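Local coordinates for protein Hydrogenase/urease maturation factor HypB (Helicobacter pylori, PDB 4LPS) that has a low GTPase activity essential for nickel insertion into [NiFe] hydrogenase, and is also needed for urease maturation, at residues A[228-231]-A[232-236]. Residues are numbered along the deposited sequence; the frame is centred on the assembly and turned at random.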
ATOM      1  N   LEU A 228       0.515  -6.499 -10.068  1.00 16.92           N
ATOM      2  CA  LEU A 228       1.699  -5.806  -9.579  1.00 16.23           C
ATOM      3  C   LEU A 228       2.928  -6.169 -10.401  1.00 17.26           C
ATOM      4  O   LEU A 228       3.760  -5.311 -10.701  1.00 17.14           O
ATOM      5  CB  LEU A 228       1.934  -6.133  -8.105  1.00 15.42           C
ATOM      6  CG  LEU A 228       0.894  -5.606  -7.112  1.00 14.41           C
ATOM      7  CD1 LEU A 228       1.281  -5.977  -5.691  1.00 13.80           C
ATOM      8  CD2 LEU A 228       0.733  -4.099  -7.239  1.00 15.00           C
ATOM      9  N   LEU A 229       3.036  -7.448 -10.754  1.00 18.90           N
ATOM     10  CA  LEU A 229       4.153  -7.945 -11.548  1.00 22.08           C
ATOM     11  C   LEU A 229       4.184  -7.277 -12.915  1.00 23.44           C
ATOM     12  O   LEU A 229       5.252  -6.938 -13.427  1.00 21.71           O
ATOM     13  CB  LEU A 229       4.066  -9.466 -11.708  1.00 24.85           C
ATOM     14  CG  LEU A 229       4.509 -10.326 -10.521  1.00 26.45           C
ATOM     15  CD1 LEU A 229       4.429 -11.803 -10.874  1.00 31.54           C
ATOM     16  CD2 LEU A 229       5.920  -9.954 -10.086  1.00 25.86           C
ATOM     17  N   GLU A 230       3.008  -7.098 -13.507  1.00 24.31           N
ATOM     18  CA  GLU A 230       2.915  -6.474 -14.819  1.00 27.18           C
ATOM     19  C   GLU A 230       3.221  -4.982 -14.726  1.00 23.32           C
ATOM     20  O   GLU A 230       3.821  -4.403 -15.634  1.00 24.17           O
ATOM     21  CB  GLU A 230       1.528  -6.703 -15.424  1.00 33.91           C
ATOM     22  CG  GLU A 230       1.215  -5.835 -16.636  1.00 39.27           C
ATOM     23  CD  GLU A 230       2.107  -6.138 -17.830  1.00 44.99           C
ATOM     24  OE1 GLU A 230       2.730  -7.223 -17.865  1.00 48.80           O
ATOM     25  OE2 GLU A 230       2.189  -5.284 -18.739  1.00 44.11           O
ATOM     26  N   LYS A 231       2.814  -4.361 -13.622  1.00 21.14           N
ATOM     27  CA  LYS A 231       3.075  -2.941 -13.417  1.00 20.32           C
ATOM     28  C   LYS A 231       4.573  -2.674 -13.301  1.00 21.52           C
ATOM     29  O   LYS A 231       5.073  -1.687 -13.844  1.00 21.04           O
ATOM     30  CB  LYS A 231       2.323  -2.430 -12.187  1.00 18.83           C
ATOM     31  CG  LYS A 231       0.876  -2.068 -12.506  1.00 20.24           C
ATOM     32  CD  LYS A 231       0.845  -0.992 -13.586  1.00 27.04           C
ATOM     33  CE  LYS A 231      -0.566  -0.691 -14.048  1.00 30.82           C
ATOM     34  NZ  LYS A 231      -0.962  -1.627 -15.135  1.00 32.16           N
ATOM     35  N   LYS A 232       5.283  -3.546 -12.589  1.00 19.74           N
ATOM     36  CA  LYS A 232       6.736  -3.448 -12.513  1.00 19.92           C
ATOM     37  C   LYS A 232       7.353  -3.647 -13.889  1.00 21.47           C
ATOM     38  O   LYS A 232       8.315  -2.971 -14.254  1.00 24.84           O
ATOM     39  CB  LYS A 232       7.314  -4.474 -11.536  1.00 18.30           C
ATOM     40  CG  LYS A 232       8.838  -4.489 -11.531  1.00 19.68           C
ATOM     41  CD  LYS A 232       9.417  -5.430 -10.492  1.00 22.59           C
ATOM     42  CE  LYS A 232      10.934  -5.482 -10.619  1.00 26.80           C
ATOM     43  NZ  LYS A 232      11.600  -4.454  -9.763  1.00 24.67           N
ATOM     44  N   ARG A 233       6.785  -4.583 -14.643  1.00 26.65           N
ATOM     45  CA  ARG A 233       7.233  -4.881 -16.001  1.00 28.97           C
ATOM     46  C   ARG A 233       7.159  -3.647 -16.895  1.00 24.66           C
ATOM     47  O   ARG A 233       8.094  -3.347 -17.636  1.00 26.86           O
ATOM     48  CB  ARG A 233       6.390  -6.008 -16.599  1.00 34.49           C
ATOM     49  CG  ARG A 233       7.133  -6.897 -17.574  1.00 42.90           C
ATOM     50  CD  ARG A 233       6.804  -8.360 -17.319  1.00 49.49           C
ATOM     51  NE  ARG A 233       5.359  -8.587 -17.263  1.00 51.62           N
ATOM     52  CZ  ARG A 233       4.773  -9.569 -16.581  1.00 47.70           C
ATOM     53  NH1 ARG A 233       3.452  -9.691 -16.598  1.00 42.44           N
ATOM     54  NH2 ARG A 233       5.504 -10.427 -15.884  1.00 47.43           N
ATOM     55  N   GLU A 234       6.026  -2.956 -16.833  1.00 22.20           N
ATOM     56  CA  GLU A 234       5.817  -1.720 -17.581  1.00 26.50           C
ATOM     57  C   GLU A 234       6.619  -0.567 -16.996  1.00 24.92           C
ATOM     58  O   GLU A 234       6.791   0.469 -17.641  1.00 27.05           O
ATOM     59  CB  GLU A 234       4.333  -1.345 -17.587  1.00 28.91           C
ATOM     60  CG  GLU A 234       3.398  -2.429 -18.093  1.00 33.76           C
ATOM     61  CD  GLU A 234       1.935  -2.056 -17.917  1.00 38.68           C
ATOM     62  OE1 GLU A 234       1.656  -1.031 -17.257  1.00 37.01           O
ATOM     63  OE2 GLU A 234       1.066  -2.784 -18.442  1.00 41.73           O
ATOM     64  N   ASN A 235       7.098  -0.762 -15.768  1.00 24.40           N
ATOM     65  CA  ASN A 235       7.659   0.308 -14.949  1.00 21.21           C
ATOM     66  C   ASN A 235       6.690   1.487 -14.863  1.00 21.99           C
ATOM     67  O   ASN A 235       7.051   2.628 -15.152  1.00 19.91           O
ATOM     68  CB  ASN A 235       9.019   0.773 -15.484  1.00 20.66           C
ATOM     69  CG  ASN A 235       9.724   1.725 -14.527  1.00 19.99           C
ATOM     70  OD1 ASN A 235       9.703   1.527 -13.312  1.00 18.98           O
ATOM     71  ND2 ASN A 235      10.340   2.767 -15.070  1.00 20.74           N
ATOM     72  N   TYR A 236       5.443   1.196 -14.501  1.00 22.95           N
ATOM     73  CA  TYR A 236       4.486   2.255 -14.209  1.00 24.66           C
ATOM     74  C   TYR A 236       4.965   3.079 -13.025  1.00 17.79           C
ATOM     75  O   TYR A 236       5.244   2.538 -11.955  1.00 16.86           O
ATOM     76  CB  TYR A 236       3.093   1.691 -13.920  1.00 20.62           C
ATOM     77  CG  TYR A 236       2.106   2.749 -13.472  1.00 18.00           C
ATOM     78  CD1 TYR A 236       1.431   3.536 -14.397  1.00 19.11           C
ATOM     79  CD2 TYR A 236       1.855   2.965 -12.122  1.00 16.87           C
ATOM     80  CE1 TYR A 236       0.533   4.506 -13.989  1.00 19.16           C
ATOM     81  CE2 TYR A 236       0.963   3.932 -11.705  1.00 21.16           C
ATOM     82  CZ  TYR A 236       0.303   4.699 -12.643  1.00 22.40           C
ATOM     83  OH  TYR A 236      -0.589   5.661 -12.226  1.00 20.50           O
TER
HETATM   84  O   HOH W   1      -1.541  -2.189 -18.193  1.00 41.15           O
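Glu-230 and Arg-233 pair one turn apart in the last turns of helix 218-234, which a Schellman motif ends. Arg-233 approaches side-on, and both its NE and NH1 donate to the single oxygen OE1 of Glu-230, NH1 at 2.9 Å to the anti lone pair, NE from the syn side and 35° out of the carboxylate plane; both bonds are bent. That oxygen lies at the edge of the guanidinium, in its plane, while the carboxylate is turned 55° from it. The long arginine can fold back this way because its chain bends at chi2 and chi3, which also lays one guanidinium face over Leu-229 O.

The other oxygen, Glu-230 OE2, comes within 2.8 Å of Glu-234 OE2, close enough that one of the two acids probably carries a proton. Lys-231 would ease this crowding of negative charge: its NZ makes a weak salt bridge to Glu-234 OE1 (3.4 Å), and a water that donates to Glu-234 OE2 (2.7 Å) is held weakly by NZ.

Beyond the polar cluster, the aliphatic part of Lys-231 runs beside Tyr-236, CD to CB 3.5 Å, and reaches Tyr-47 and Met-152 on the central parallel sheet of this P-loop GTPase. Leu-228, nonpolar and buried, packs on Leu-49 and Ile-154. Asn-235, a residue type that tolerates positive phi (52°), turns the chain out of the helix. Tyr-236, whose hydroxyl bonds Asp-177, closes the motif with its backbone N donating to Lys-231 O at 3.0 Å.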